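Local structure of mannan endo-1,6-alpha-mannosidase (Chaetomium thermophilum, 6RY0) at residues L266-A271 against D285-L290; Q259-A264 against G325-W330. The protein probably cleaves alpha-1,6-mannosidic linkages as a family 76 glycoside hydrolase, and is implicated in transferring GPI-anchored glycoproteins into the fungal cell wall. All coordinates share one frame; numbering follows the deposited sequence. Where two conformers were deposited one is given.

Interaction 1: L266-A271 against D285-L290; sequences LLLHGA and DRVDNL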
loop_
_atom_site.group_PDB
_atom_site.type_symbol
_atom_site.label_atom_id
_atom_site.label_comp_id
_atom_site.label_asym_id
_atom_site.label_seq_id
_atom_site.Cartn_x
_atom_site.Cartn_y
_atom_site.Cartn_z
ATOM N N LEU A 266 0.209 -0.193 7.797
ATOM C CA LEU A 266 -1.120 -0.177 7.226
ATOM C C LEU A 266 -2.167 -0.136 8.333
ATOM O O LEU A 266 -3.186 0.535 8.209
ATOM C CB LEU A 266 -1.325 -1.379 6.293
ATOM C CG LEU A 266 -2.617 -1.330 5.470
ATOM C CD1 LEU A 266 -2.815 -0.001 4.773
ATOM C CD2 LEU A 266 -2.579 -2.444 4.450
ATOM N N LEU A 267 -1.956 -0.882 9.421
ATOM C CA LEU A 267 -2.870 -0.805 10.543
ATOM C C LEU A 267 -2.866 0.590 11.159
ATOM O O LEU A 267 -3.928 1.098 11.534
ATOM C CB LEU A 267 -2.565 -1.859 11.584
ATOM C CG LEU A 267 -2.781 -3.310 11.129
ATOM C CD1 LEU A 267 -2.540 -4.254 12.282
ATOM C CD2 LEU A 267 -4.135 -3.524 10.538
ATOM N N LEU A 268 -1.701 1.221 11.296
ATOM C CA LEU A 268 -1.653 2.606 11.763
ATOM C C LEU A 268 -2.486 3.519 10.860
ATOM O O LEU A 268 -3.241 4.346 11.346
ATOM C CB LEU A 268 -0.190 3.077 11.824
ATOM C CG LEU A 268 -0.020 4.561 12.146
ATOM C CD1 LEU A 268 -0.480 4.910 13.555
ATOM C CD2 LEU A 268 1.415 4.989 11.950
ATOM N N HIS A 269 -2.303 3.377 9.556
ATOM C CA HIS A 269 -3.031 4.190 8.579
ATOM C C HIS A 269 -4.537 4.009 8.768
ATOM O O HIS A 269 -5.255 5.005 8.903
ATOM C CB HIS A 269 -2.543 3.757 7.199
ATOM C CG HIS A 269 -3.006 4.570 6.038
ATOM N ND1 HIS A 269 -4.036 4.168 5.217
ATOM C CD2 HIS A 269 -2.474 5.678 5.471
ATOM C CE1 HIS A 269 -4.095 4.995 4.192
ATOM N NE2 HIS A 269 -3.165 5.918 4.311
ATOM N N GLY A 270 -5.016 2.776 8.787
ATOM C CA GLY A 270 -6.441 2.587 8.942
ATOM C C GLY A 270 -6.947 3.069 10.268
ATOM O O GLY A 270 -8.054 3.626 10.361
ATOM N N ALA A 271 -6.171 2.858 11.339
ATOM C CA ALA A 271 -6.579 3.324 12.665
ATOM C C ALA A 271 -6.692 4.851 12.684
ATOM O O ALA A 271 -7.573 5.391 13.362
ATOM C CB ALA A 271 -5.602 2.833 13.714
ATOM N N ASP A 285 -6.000 5.812 20.976
ATOM C CA ASP A 285 -5.095 4.947 21.718
ATOM C C ASP A 285 -4.435 3.937 20.810
ATOM O O ASP A 285 -3.238 3.646 20.945
ATOM C CB ASP A 285 -5.829 4.192 22.836
ATOM C CG ASP A 285 -6.358 5.070 23.927
ATOM O OD1 ASP A 285 -5.903 6.219 24.064
ATOM O OD2 ASP A 285 -7.204 4.581 24.698
ATOM N N ARG A 286 -5.208 3.385 19.873
ATOM C CA ARG A 286 -4.677 2.402 18.929
ATOM C C ARG A 286 -3.662 3.048 17.982
ATOM O O ARG A 286 -2.614 2.467 17.717
ATOM C CB ARG A 286 -5.823 1.723 18.168
ATOM C CG ARG A 286 -6.652 0.818 19.054
ATOM C CD ARG A 286 -8.002 0.490 18.472
ATOM N NE ARG A 286 -8.789 -0.206 19.472
ATOM C CZ ARG A 286 -9.903 -0.852 19.229
ATOM N NH1 ARG A 286 -10.395 -0.908 17.998
ATOM N NH2 ARG A 286 -10.532 -1.440 20.248
ATOM N N VAL A 287 -3.960 4.256 17.477
ATOM C CA VAL A 287 -2.985 5.005 16.698
ATOM C C VAL A 287 -1.704 5.169 17.488
ATOM O O VAL A 287 -0.602 4.898 16.991
ATOM C CB VAL A 287 -3.569 6.381 16.305
ATOM C CG1 VAL A 287 -2.484 7.355 15.830
ATOM C CG2 VAL A 287 -4.649 6.231 15.233
ATOM N N ASP A 288 -1.828 5.626 18.726
ATOM C CA ASP A 288 -0.639 5.945 19.513
ATOM C C ASP A 288 0.179 4.689 19.805
ATOM O O ASP A 288 1.405 4.722 19.733
ATOM C CB ASP A 288 -1.061 6.633 20.808
ATOM C CG ASP A 288 -1.641 8.019 20.577
ATOM O OD1 ASP A 288 -1.443 8.583 19.483
ATOM O OD2 ASP A 288 -2.252 8.540 21.536
ATOM N N ASN A 289 -0.485 3.587 20.135
ATOM C CA ASN A 289 0.208 2.334 20.415
ATOM C C ASN A 289 0.876 1.758 19.177
ATOM O O ASN A 289 2.027 1.324 19.249
ATOM C CB ASN A 289 -0.751 1.324 21.034
ATOM C CG ASN A 289 -1.007 1.577 22.509
ATOM O OD1 ASN A 289 -0.133 2.034 23.221
ATOM N ND2 ASN A 289 -2.187 1.247 22.967
ATOM N N LEU A 290 0.167 1.747 18.047
ATOM C CA LEU A 290 0.768 1.261 16.827
ATOM C C LEU A 290 1.971 2.123 16.449
ATOM O O LEU A 290 3.008 1.598 16.028
ATOM C CB LEU A 290 -0.241 1.256 15.682
ATOM C CG LEU A 290 -1.283 0.141 15.782
ATOM C CD1 LEU A 290 -2.481 0.446 14.900
ATOM C CD2 LEU A 290 -0.698 -1.236 15.436
#
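Leu-290 reaches over from helix 281-298 onto the backbone of Leu-267 and Leu-268 and the side chains of Leu-267, Leu-268 and Ala-271, and its path can be followed atom by atom. CB is brushed by CD1 of Leu-268 at 4.2 Å. From there the torsion (chi1 -74°) places CG beside its own backbone N and sends the branch across the gap, where CD1 does nearly all the touching. This methyl lies against the facing helix, 3.7 Å from Leu-267 O and 3.8 Å from Leu-268 N, with CB of Leu-267 and of Ala-271 also beside it.

The two segments belong to consecutive helices, 261-278 and 281-298, joined by a very short turn. They form an antiparallel helical hairpin, with segment axes 8.9 Å apart at an angle of 156°, a pairing in keeping with the (alpha/alpha)6 barrel of family 76.

One turn earlier on helix 281-298, Val-287 divides its methyls between two partners. CG2 presses on Ala-271, 3.5 Å from its carbonyl carbon and 3.8 Å from its CB, while CG1 faces Leu-268. The side chains of Leu-268 and Val-287 meet nearly at right angles, and CD1 of the leucine also comes within 3.4 Å of Val-287 O. No hydrogen bond crosses between the segments; the contact is van der Waals packing of methyls on side chains and backbone. Beyond it, Leu-268 also rests on Met-331 and Val-334 of helix 323-337.

Interaction 2: Q259-A264 against G325-W330; sequences QFSYNA and GYVHRW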
loop_
_atom_site.group_PDB
_atom_site.type_symbol
_atom_site.label_atom_id
_atom_site.label_comp_id
_atom_site.label_asym_id
_atom_site.label_seq_id
_atom_site.Cartn_x
_atom_site.Cartn_y
_atom_site.Cartn_z
ATOM N N GLN A 259 8.011 -9.491 11.474
ATOM C CA GLN A 259 7.470 -8.129 11.546
ATOM C C GLN A 259 7.846 -7.350 10.295
ATOM O O GLN A 259 8.933 -6.776 10.214
ATOM C CB GLN A 259 7.971 -7.418 12.784
ATOM C CG GLN A 259 7.429 -7.998 14.091
ATOM C CD GLN A 259 8.022 -7.279 15.287
ATOM O OE1 GLN A 259 7.789 -6.050 15.457
ATOM N NE2 GLN A 259 8.738 -7.969 16.094
ATOM N N PHE A 260 6.943 -7.334 9.313
ATOM C CA PHE A 260 7.150 -6.567 8.101
ATOM C C PHE A 260 6.586 -5.168 8.294
ATOM O O PHE A 260 5.470 -4.992 8.825
ATOM C CB PHE A 260 6.517 -7.256 6.896
ATOM C CG PHE A 260 7.195 -8.546 6.541
ATOM C CD1 PHE A 260 8.401 -8.521 5.873
ATOM C CD2 PHE A 260 6.674 -9.762 6.912
ATOM C CE1 PHE A 260 9.060 -9.685 5.578
ATOM C CE2 PHE A 260 7.339 -10.944 6.619
ATOM C CZ PHE A 260 8.523 -10.896 5.961
ATOM N N SER A 261 7.335 -4.171 7.835
ATOM C CA SER A 261 7.001 -2.789 8.131
ATOM C C SER A 261 5.607 -2.414 7.654
ATOM O O SER A 261 4.876 -1.687 8.343
ATOM C CB SER A 261 8.042 -1.884 7.491
ATOM O OG SER A 261 8.003 -1.926 6.082
ATOM N N TYR A 262 5.229 -2.900 6.481
ATOM C CA TYR A 262 3.960 -2.468 5.888
ATOM C C TYR A 262 2.757 -2.977 6.661
ATOM O O TYR A 262 1.688 -2.400 6.524
ATOM C CB TYR A 262 3.873 -2.819 4.390
ATOM C CG TYR A 262 3.561 -4.259 3.991
ATOM C CD1 TYR A 262 3.983 -5.364 4.739
ATOM C CD2 TYR A 262 2.851 -4.506 2.834
ATOM C CE1 TYR A 262 3.714 -6.664 4.347
ATOM C CE2 TYR A 262 2.596 -5.820 2.438
ATOM C CZ TYR A 262 3.007 -6.898 3.207
ATOM O OH TYR A 262 2.736 -8.196 2.848
ATOM N N ASN A 263 2.886 -4.054 7.414
ATOM C CA ASN A 263 1.758 -4.546 8.197
ATOM C C ASN A 263 1.409 -3.595 9.322
ATOM O O ASN A 263 0.267 -3.123 9.440
ATOM C CB ASN A 263 2.034 -5.960 8.744
ATOM C CG ASN A 263 1.680 -7.042 7.770
ATOM O OD1 ASN A 263 0.743 -6.888 6.983
ATOM N ND2 ASN A 263 2.373 -8.173 7.847
ATOM N N ALA A 264 2.377 -3.243 10.146
ATOM C CA ALA A 264 2.113 -2.280 11.215
ATOM C C ALA A 264 1.716 -0.937 10.630
ATOM O O ALA A 264 0.809 -0.277 11.144
ATOM C CB ALA A 264 3.316 -2.143 12.149
ATOM N N GLY A 325 8.627 2.244 1.177
ATOM C CA GLY A 325 7.960 3.344 0.505
ATOM C C GLY A 325 6.541 3.559 0.990
ATOM O O GLY A 325 6.074 4.683 1.167
ATOM N N TYR A 326 5.798 2.452 1.148
ATOM C CA TYR A 326 4.441 2.532 1.712
ATOM C C TYR A 326 4.479 3.105 3.119
ATOM O O TYR A 326 3.635 3.926 3.486
ATOM C CB TYR A 326 3.749 1.166 1.772
ATOM C CG TYR A 326 3.895 0.353 0.520
ATOM C CD1 TYR A 326 3.971 0.936 -0.734
ATOM C CD2 TYR A 326 3.969 -1.018 0.586
ATOM C CE1 TYR A 326 4.145 0.179 -1.877
ATOM C CE2 TYR A 326 4.121 -1.800 -0.554
ATOM C CZ TYR A 326 4.216 -1.194 -1.773
ATOM O OH TYR A 326 4.431 -1.918 -2.934
ATOM N N VAL A 327 5.458 2.693 3.923
ATOM C CA VAL A 327 5.591 3.212 5.284
ATOM C C VAL A 327 5.652 4.737 5.243
ATOM O O VAL A 327 4.942 5.429 5.969
ATOM C CB VAL A 327 6.807 2.596 5.992
ATOM C CG1 VAL A 327 7.025 3.271 7.322
ATOM C CG2 VAL A 327 6.650 1.104 6.146
ATOM N N HIS A 328 6.529 5.273 4.388
ATOM C CA HIS A 328 6.639 6.722 4.295
ATOM C C HIS A 328 5.341 7.384 3.862
ATOM O O HIS A 328 4.890 8.339 4.480
ATOM C CB HIS A 328 7.768 7.102 3.299
ATOM C CG HIS A 328 9.123 7.180 3.940
ATOM N ND1 HIS A 328 9.680 8.384 4.271
ATOM C CD2 HIS A 328 10.042 6.236 4.316
ATOM C CE1 HIS A 328 10.873 8.163 4.827
ATOM N NE2 HIS A 328 11.130 6.872 4.867
ATOM N N ARG A 329 4.753 6.908 2.771
ATOM C CA ARG A 329 3.559 7.582 2.234
ATOM C C ARG A 329 2.398 7.507 3.209
ATOM O O ARG A 329 1.653 8.482 3.375
ATOM C CB ARG A 329 3.152 6.970 0.870
ATOM C CG ARG A 329 3.994 7.407 -0.271
ATOM C CD ARG A 329 3.795 6.508 -1.532
ATOM N NE ARG A 329 2.424 6.397 -1.843
ATOM C CZ ARG A 329 1.776 5.262 -2.064
ATOM N NH1 ARG A 329 2.360 4.065 -2.111
ATOM N NH2 ARG A 329 0.440 5.320 -2.239
ATOM N N TRP A 330 2.206 6.341 3.811
ATOM C CA TRP A 330 1.086 6.132 4.721
ATOM C C TRP A 330 1.289 6.911 6.017
ATOM O O TRP A 330 0.352 7.553 6.513
ATOM C CB TRP A 330 0.895 4.657 5.007
ATOM C CG TRP A 330 0.449 3.848 3.838
ATOM C CD1 TRP A 330 -0.126 4.280 2.695
ATOM C CD2 TRP A 330 0.582 2.429 3.717
ATOM N NE1 TRP A 330 -0.340 3.200 1.853
ATOM C CE2 TRP A 330 0.087 2.057 2.472
ATOM C CE3 TRP A 330 1.103 1.443 4.550
ATOM C CZ2 TRP A 330 0.053 0.742 2.046
ATOM C CZ3 TRP A 330 1.110 0.137 4.116
ATOM C CH2 TRP A 330 0.567 -0.199 2.880
#
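Ser-261 and Val-327 make the closest contact between the start of helix 261-278 and segment 325-330 of helix 323-337, a van der Waals one. CG2 of the valine, set beside its own backbone N, is the branch that touches: it stands 3.3 Å from Ser-261 OG and 3.6 Å from Ser-261 CB. The serine hydroxyl thus lies against a methyl, but its polar need is met elsewhere, by a hydrogen bond with Glu-306.

Contacts at ring edges form a second group. CZ3 of Trp-330 points at the backbone of Tyr-262, with the carbonyl oxygen of Tyr-262 3.5 Å away and near the indole plane; the oxygen therefore meets the rim of the ring, while one face of the indole carries Tyr-326 CB, 3.5 Å above the plane and offset toward the rim. Tyr-262 CB adds an apolar touch to the same CZ3 at 4.1 Å. The same CB also approaches the edge of the Tyr-326 ring, though that tyrosine was modelled in two conformers and the detail is doubtful.

Both helices belong to the helical barrel expected of a family 76 enzyme, and Phe-260 takes the N-cap position of the first, its carbonyl oxygen receiving the N-H of Asn-263 at 3.1 Å. The contact joins the first turn of helix 261-278 to helix 323-337.

Stacking belongs to the surroundings. The ring of Tyr-262, turned by chi1 of 78° into the position between backbone N and carbonyl carbon, stacks on Phe-323 at the start of the partner helix. Phe-132 of helix 127-142 touches Tyr-262 and Trp-330 alike. The Tyr-262 side chain lies about 9 Å from that of Asp-129, a calcium ligand in a structure of this protein, although no calcium is bound there in this model.

How the interactions relate
Helix 261-278 is the element common to both contacts: its first turn meets helix 323-337 in interaction 2, and its next residues meet helix 281-298 in interaction 1. Their centres are 12 Å apart, and interaction 2 lies nearer the centre of the chain. Along the sequence interaction 1, between neighbouring helices, is nested within the longer loop closed by interaction 2. Trp-330 bridges the two, its CZ3 standing 3.6 Å from Leu-266 CB and its ring meeting that of His-269. A local and a long-range helix pairing thus share one helix, and all the residues that make the two contacts are buried.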